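Side-chain contacts in translocator protein BipD (Burkholderia pseudomallei, PDB 3NFT), which is required for host-cell invasion, intracellular survival and vacuolar escape, and probably regulates type III secretion of the effectors BipB and BipC: residues Thr148-Phe151 / Gln152-Ala155; Ala249-Thr252 / Ala253-Gln257; Ala91-Asn94 / Leu95-Leu99. All coordinates share one frame; numbering follows the deposited sequence.

Interaction 1: residues Thr148-Phe151 / Gln152-Ala155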
loop_
_atom_site.group_PDB
_atom_site.type_symbol
_atom_site.label_atom_id
_atom_site.label_comp_id
_atom_site.label_asym_id
_atom_site.label_seq_id
_atom_site.Cartn_x
_atom_site.Cartn_y
_atom_site.Cartn_z
ATOM N N THR A 148 -28.084 -6.270 11.651
ATOM C CA THR A 148 -28.580 -6.327 13.015
ATOM C C THR A 148 -29.965 -5.686 13.111
ATOM O O THR A 148 -30.818 -6.140 13.863
ATOM C CB THR A 148 -27.587 -5.696 14.016
ATOM O OG1 THR A 148 -26.319 -6.375 13.896
ATOM C CG2 THR A 148 -28.106 -5.806 15.453
ATOM N N LYS A 149 -30.198 -4.624 12.340
ATOM C CA LYS A 149 -31.543 -4.081 12.268
ATOM C C LYS A 149 -32.555 -5.089 11.731
ATOM O O LYS A 149 -33.675 -5.226 12.247
ATOM C CB LYS A 149 -31.533 -2.821 11.410
ATOM C CG LYS A 149 -32.887 -2.242 11.217
ATOM C CD LYS A 149 -33.525 -1.684 12.463
ATOM C CE LYS A 149 -34.654 -0.719 12.064
ATOM N NZ LYS A 149 -35.591 -0.453 13.162
ATOM N N TYR A 150 -32.178 -5.793 10.673
ATOM C CA TYR A 150 -32.979 -6.902 10.161
ATOM C C TYR A 150 -33.277 -7.942 11.228
ATOM O O TYR A 150 -34.407 -8.350 11.441
ATOM C CB TYR A 150 -32.254 -7.539 9.000
ATOM C CG TYR A 150 -32.617 -8.969 8.634
ATOM C CD1 TYR A 150 -33.902 -9.321 8.208
ATOM C CD2 TYR A 150 -31.661 -9.959 8.638
ATOM C CE1 TYR A 150 -34.195 -10.602 7.832
ATOM C CE2 TYR A 150 -31.950 -11.260 8.265
ATOM C CZ TYR A 150 -33.227 -11.585 7.859
ATOM O OH TYR A 150 -33.507 -12.867 7.458
ATOM N N PHE A 151 -32.209 -8.349 11.913
ATOM C CA PHE A 151 -32.271 -9.385 12.953
ATOM C C PHE A 151 -33.241 -8.936 14.042
ATOM O O PHE A 151 -34.069 -9.712 14.485
ATOM C CB PHE A 151 -30.846 -9.589 13.472
ATOM C CG PHE A 151 -30.605 -10.835 14.289
ATOM C CD1 PHE A 151 -31.072 -12.079 13.899
ATOM C CD2 PHE A 151 -29.776 -10.748 15.420
ATOM C CE1 PHE A 151 -30.762 -13.232 14.621
ATOM C CE2 PHE A 151 -29.445 -11.888 16.128
ATOM C CZ PHE A 151 -29.941 -13.123 15.741
ATOM N N GLN A 152 -33.129 -7.656 14.431
ATOM C CA GLN A 152 -34.006 -7.009 15.377
ATOM C C GLN A 152 -35.443 -7.009 14.925
ATOM O O GLN A 152 -36.350 -7.284 15.702
ATOM C CB GLN A 152 -33.520 -5.585 15.684
ATOM C CG GLN A 152 -34.264 -4.813 16.755
ATOM C CD GLN A 152 -33.579 -3.480 17.065
ATOM O OE1 GLN A 152 -32.664 -3.060 16.356
ATOM N NE2 GLN A 152 -33.985 -2.827 18.126
ATOM N N SER A 153 -35.661 -6.704 13.647
ATOM C CA SER A 153 -37.021 -6.608 13.133
ATOM C C SER A 153 -37.686 -7.990 13.090
ATOM O O SER A 153 -38.893 -8.113 13.285
ATOM C CB SER A 153 -37.036 -5.945 11.746
ATOM O OG SER A 153 -36.491 -6.788 10.751
ATOM N N VAL A 154 -36.887 -9.044 12.881
ATOM C CA VAL A 154 -37.388 -10.422 12.926
ATOM C C VAL A 154 -37.739 -10.789 14.374
ATOM O O VAL A 154 -38.787 -11.316 14.655
ATOM C CB VAL A 154 -36.403 -11.407 12.294
ATOM C CG1 VAL A 154 -36.881 -12.848 12.455
ATOM C CG2 VAL A 154 -36.157 -11.092 10.801
ATOM N N ALA A 155 -36.875 -10.420 15.312
ATOM C CA ALA A 155 -37.221 -10.611 16.726
ATOM C C ALA A 155 -38.488 -9.892 17.139
ATOM O O ALA A 155 -39.293 -10.417 17.905
ATOM C CB ALA A 155 -36.034 -10.219 17.613
#
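V154 N binds the carbonyl oxygen of Y150 at 3.0 Å, nearly along the C=O axis. Further i to i+4 backbone bonds join Q152 N to T148 O at 2.8 Å and A155 N to F151 O at 3.0 Å, all within a predicted coiled-coil region of helix 121-160. In one of the two conformers of S153, OG also donates to Y150 O at 2.7 Å, meeting the oxygen from the flank at a C=O...OG angle of 119°. In this conformer OG sits between its own backbone N and carbonyl carbon (chi1 71°), turned back toward the preceding turn. Outward from this frame, the Y150 ring and V154 run side by side in the same direction; CG2 of V154 touches ring atom CE1 of Y150 at 3.6 Å and meets the ring obliquely. F151 and V154 face helices 41-56 and 244-295, F151 stacking on F54 and I261 packing against Y150 and V154. Q152 extends fully from the backbone (chi1 -175°). The contact thus sets a carbonyl that takes a second donor in one serine conformer beside a tyrosine-valine contact, while both polar atoms of the buried Q152 amide are satisfied by D79 and R82 of helix 76-103.

Interaction 2: residues Ala249-Thr252 / Ala253-Gln257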
loop_
_atom_site.group_PDB
_atom_site.type_symbol
_atom_site.label_atom_id
_atom_site.label_comp_id
_atom_site.label_asym_id
_atom_site.label_seq_id
_atom_site.Cartn_x
_atom_site.Cartn_y
_atom_site.Cartn_z
ATOM N N ALA A 249 -46.210 -29.181 14.806
ATOM C CA ALA A 249 -45.575 -29.393 13.520
ATOM C C ALA A 249 -45.309 -28.061 12.828
ATOM O O ALA A 249 -44.234 -27.862 12.233
ATOM C CB ALA A 249 -46.441 -30.260 12.620
ATOM N N TRP A 250 -46.292 -27.160 12.864
ATOM C CA TRP A 250 -46.130 -25.844 12.277
ATOM C C TRP A 250 -45.025 -25.053 13.008
ATOM O O TRP A 250 -44.152 -24.448 12.399
ATOM C CB TRP A 250 -47.460 -25.058 12.275
ATOM C CG TRP A 250 -47.178 -23.620 11.960
ATOM C CD1 TRP A 250 -46.904 -23.082 10.729
ATOM C CD2 TRP A 250 -46.961 -22.561 12.910
ATOM N NE1 TRP A 250 -46.609 -21.750 10.857
ATOM C CE2 TRP A 250 -46.629 -21.403 12.181
ATOM C CE3 TRP A 250 -47.070 -22.479 14.296
ATOM C CZ2 TRP A 250 -46.355 -20.183 12.802
ATOM C CZ3 TRP A 250 -46.811 -21.271 14.913
ATOM C CH2 TRP A 250 -46.452 -20.144 14.176
ATOM N N ASN A 251 -45.066 -25.088 14.336
ATOM C CA ASN A 251 -44.100 -24.362 15.174
ATOM C C ASN A 251 -42.694 -24.853 14.876
ATOM O O ASN A 251 -41.759 -24.083 14.783
ATOM C CB ASN A 251 -44.457 -24.575 16.648
ATOM C CG ASN A 251 -43.741 -23.637 17.596
ATOM O OD1 ASN A 251 -43.137 -22.636 17.191
ATOM N ND2 ASN A 251 -43.857 -23.932 18.889
ATOM N N THR A 252 -42.553 -26.164 14.687
ATOM C CA THR A 252 -41.248 -26.724 14.375
ATOM C C THR A 252 -40.733 -26.207 13.035
ATOM O O THR A 252 -39.565 -25.848 12.904
ATOM C CB THR A 252 -41.278 -28.254 14.423
ATOM O OG1 THR A 252 -41.579 -28.660 15.775
ATOM C CG2 THR A 252 -39.949 -28.861 13.963
ATOM N N ALA A 253 -41.601 -26.163 12.029
ATOM C CA ALA A 253 -41.181 -25.620 10.749
ATOM C C ALA A 253 -40.802 -24.154 10.864
ATOM O O ALA A 253 -39.805 -23.718 10.296
ATOM C CB ALA A 253 -42.274 -25.806 9.712
ATOM N N PHE A 254 -41.606 -23.407 11.602
ATOM C CA PHE A 254 -41.370 -21.973 11.788
ATOM C C PHE A 254 -40.028 -21.741 12.456
ATOM O O PHE A 254 -39.225 -20.907 12.022
ATOM C CB PHE A 254 -42.516 -21.371 12.610
ATOM C CG PHE A 254 -42.630 -19.888 12.498
ATOM C CD1 PHE A 254 -43.331 -19.312 11.436
ATOM C CD2 PHE A 254 -42.057 -19.086 13.440
ATOM C CE1 PHE A 254 -43.466 -17.933 11.325
ATOM C CE2 PHE A 254 -42.173 -17.680 13.335
ATOM C CZ PHE A 254 -42.887 -17.120 12.273
ATOM N N SER A 255 -39.779 -22.522 13.505
ATOM C CA SER A 255 -38.523 -22.472 14.231
ATOM C C SER A 255 -37.327 -22.823 13.379
ATOM O O SER A 255 -36.233 -22.284 13.586
ATOM C CB SER A 255 -38.584 -23.424 15.434
ATOM O OG SER A 255 -39.550 -22.963 16.355
ATOM N N GLY A 256 -37.506 -23.753 12.446
ATOM C CA GLY A 256 -36.454 -24.085 11.517
ATOM C C GLY A 256 -36.005 -22.864 10.716
ATOM O O GLY A 256 -34.812 -22.608 10.576
ATOM N N GLN A 257 -36.959 -22.074 10.235
ATOM C CA GLN A 257 -36.631 -20.854 9.498
ATOM C C GLN A 257 -35.989 -19.794 10.418
ATOM O O GLN A 257 -35.014 -19.167 10.047
ATOM C CB GLN A 257 -37.876 -20.296 8.850
ATOM C CG GLN A 257 -38.469 -21.232 7.800
ATOM C CD GLN A 257 -37.511 -21.580 6.645
ATOM O OE1 GLN A 257 -36.718 -20.738 6.179
ATOM N NE2 GLN A 257 -37.574 -22.841 6.189
#
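A253 begins the second half of this stretch of helix 244-295, in its predicted coiled-coil region, with its N bound to A249 O at 3.1 Å, while its methyl carbon CB rests on W250 O. F254 follows, and its backbone N binds W250 O at 2.9 Å. Its ring makes the main side-chain contact: CD1 of F254 lies 3.4 Å from CZ2 of W250, on the six-membered part of the indole. Both side chains have CG anti to the backbone N (chi1 167° for W250), which sends the rings the same way, one helical turn apart. Their planes are inclined at 40° with centroids 5.0 Å apart, an oblique pair in which CB of F254 lies over one indole face, offset toward the rim. S255 then closes back on N251 O twice, through N at 2.8 Å and through OG at 2.9 Å. The two donors arrive from opposite faces of the carbonyl plane, the hydroxyl from 38° out of it. G256 ends the contact with its N bonded to T252 O. The aromatic pair lies on the side where W250 meets W242 and L235 and F254 touches M231 of helix 226-233. The chemistry therefore divides by side: the aromatic pair is buried, its indole NE1 bound to S234 OG, whereas the S255 hydroxyl is turned back onto the helix's own backbone.

Interaction 3: residues Ala91-Asn94 / Leu95-Leu99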
loop_
_atom_site.group_PDB
_atom_site.type_symbol
_atom_site.label_atom_id
_atom_site.label_comp_id
_atom_site.label_asym_id
_atom_site.label_seq_id
_atom_site.Cartn_x
_atom_site.Cartn_y
_atom_site.Cartn_z
ATOM N N ALA A 91 -14.109 4.595 16.788
ATOM C CA ALA A 91 -12.854 4.479 17.523
ATOM C C ALA A 91 -11.736 3.953 16.627
ATOM O O ALA A 91 -10.590 4.416 16.675
ATOM C CB ALA A 91 -13.043 3.602 18.752
ATOM N N GLN A 92 -12.079 2.985 15.778
ATOM C CA GLN A 92 -11.101 2.437 14.857
ATOM C C GLN A 92 -10.628 3.486 13.859
ATOM O O GLN A 92 -9.428 3.614 13.587
ATOM C CB GLN A 92 -11.687 1.259 14.106
ATOM C CG GLN A 92 -11.891 0.008 14.896
ATOM C CD GLN A 92 -12.612 -1.067 14.094
ATOM O OE1 GLN A 92 -13.606 -0.780 13.425
ATOM N NE2 GLN A 92 -12.125 -2.331 14.183
ATOM N N ARG A 93 -11.579 4.215 13.279
ATOM C CA ARG A 93 -11.234 5.273 12.318
ATOM C C ARG A 93 -10.355 6.338 12.962
ATOM O O ARG A 93 -9.382 6.809 12.363
ATOM C CB ARG A 93 -12.503 5.913 11.742
ATOM C CG ARG A 93 -12.196 6.881 10.589
ATOM C CD ARG A 93 -13.443 7.412 9.881
ATOM N NE ARG A 93 -13.080 8.265 8.731
ATOM C CZ ARG A 93 -13.083 7.899 7.445
ATOM N NH1 ARG A 93 -13.442 6.677 7.059
ATOM N NH2 ARG A 93 -12.736 8.788 6.516
ATOM N N ASN A 94 -10.712 6.728 14.183
ATOM C CA ASN A 94 -9.944 7.747 14.913
ATOM C C ASN A 94 -8.497 7.295 15.108
ATOM O O ASN A 94 -7.565 8.085 14.924
ATOM C CB ASN A 94 -10.571 8.044 16.274
ATOM C CG ASN A 94 -11.845 8.889 16.199
ATOM O OD1 ASN A 94 -12.557 9.007 17.200
ATOM N ND2 ASN A 94 -12.136 9.473 15.042
ATOM N N LEU A 95 -8.301 6.030 15.470
ATOM C CA LEU A 95 -6.951 5.518 15.685
ATOM C C LEU A 95 -6.163 5.509 14.365
ATOM O O LEU A 95 -5.002 5.866 14.314
ATOM C CB LEU A 95 -6.993 4.130 16.329
ATOM C CG LEU A 95 -5.658 3.413 16.586
ATOM C CD1 LEU A 95 -4.640 4.313 17.290
ATOM C CD2 LEU A 95 -5.870 2.124 17.390
ATOM N N LEU A 96 -6.792 5.069 13.290
ATOM C CA LEU A 96 -6.126 5.131 11.979
ATOM C C LEU A 96 -5.745 6.559 11.592
ATOM O O LEU A 96 -4.662 6.799 11.074
ATOM C CB LEU A 96 -6.996 4.482 10.890
ATOM C CG LEU A 96 -7.150 2.963 10.961
ATOM C CD1 LEU A 96 -7.984 2.426 9.788
ATOM C CD2 LEU A 96 -5.833 2.239 10.999
ATOM N N GLU A 97 -6.632 7.502 11.854
ATOM C CA GLU A 97 -6.355 8.914 11.549
ATOM C C GLU A 97 -5.128 9.410 12.322
ATOM O O GLU A 97 -4.294 10.143 11.775
ATOM C CB GLU A 97 -7.592 9.774 11.831
ATOM C CG GLU A 97 -8.681 9.569 10.784
ATOM C CD GLU A 97 -9.991 10.294 11.093
ATOM O OE1 GLU A 97 -10.109 10.929 12.166
ATOM O OE2 GLU A 97 -10.908 10.232 10.245
ATOM N N ARG A 98 -5.002 8.999 13.587
ATOM C CA ARG A 98 -3.828 9.379 14.392
ATOM C C ARG A 98 -2.552 8.766 13.851
ATOM O O ARG A 98 -1.522 9.429 13.804
ATOM C CB ARG A 98 -4.015 8.998 15.864
ATOM C CG ARG A 98 -5.185 9.720 16.490
ATOM C CD ARG A 98 -5.147 9.750 18.010
ATOM N NE ARG A 98 -5.247 8.439 18.643
ATOM C CZ ARG A 98 -6.384 7.760 18.847
ATOM N NH1 ARG A 98 -7.567 8.225 18.443
ATOM N NH2 ARG A 98 -6.339 6.589 19.453
ATOM N N LEU A 99 -2.624 7.501 13.443
ATOM C CA LEU A 99 -1.470 6.814 12.845
ATOM C C LEU A 99 -1.051 7.465 11.532
ATOM O O LEU A 99 0.143 7.642 11.266
ATOM C CB LEU A 99 -1.771 5.324 12.658
ATOM C CG LEU A 99 -1.910 4.527 13.964
ATOM C CD1 LEU A 99 -2.597 3.175 13.737
ATOM C CD2 LEU A 99 -0.528 4.307 14.615
HETATM O O HOH W 1 -9.569 5.557 19.018
HETATM O O HOH W 2 -13.391 11.211 9.946
#
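An i to i+4 salt bridge on helix 76-103 links R93 to E97, with R93 beside helix 121-160; on the same helix L95 and L96 pack against V283 and F279 of helix 244-295. The direct link is long and bent: NE of R93 is 3.3 Å from OE2 of E97, and the N-H...O angle of 134° marks the hydrogen bond as weak. R93 reaches out as an extended chain, whereas E97 has its CG beside the backbone N and anti to the carbonyl carbon (chi1 -73°). The two side chains cross obliquely, with guanidinium and carboxylate planes 87° apart, so the charged groups do not lie flat against each other. A water bridges the same two atoms, donating to E97 OE2 at 2.7 Å and accepting from R93 NE at 3.2 Å, and so shares the single NE proton with OE2. NH1 of R93 also forms a long, weak ion pair with D138 of helix 121-160.

One residue further on, R98 folds back along N94. Its CG, set beside the backbone N by the first torsion, lies 3.3 Å from N94 O, and a bend at chi3 turns the guanidinium back, with NH1 3.7 Å from N94 CB. A second water donates to A91 O at 2.8 Å and lies at the guanidinium edge, accepting a weak bond from R98 NH1. The firmer anchor of R98 is elsewhere, from NH2 to the carbonyl oxygen of A36. Backbone bonds such as E97 N to R93 O, at 2.9 Å, hold the turn beneath these groups. Water and direct contact thus share the pairing of R93 with E97, consistent with a weak direct ion pair shared with a bridging water.

In the fold
Along the chain the order is interaction 3, interaction 1, interaction 2, on helices 76-103, 121-160 and 244-295 respectively. Interaction 1 lies near the middle, its centre about 9 Å from that of the chain and about 18 Å from the centre of interaction 2. Interactions 2 and 3 sit on opposite sides of the chain's centre, their own centres about 46 Å apart; none touches another. I261, on the helix that carries interaction 2, packs into interaction 1. All three lie within helices that pack together in one elongated bundle. Helices 121-160 and 244-295 hold the predicted coiled coils, a region thought to include needle-binding and self-association residues that the N-terminal domain probably keeps from premature oligomerization.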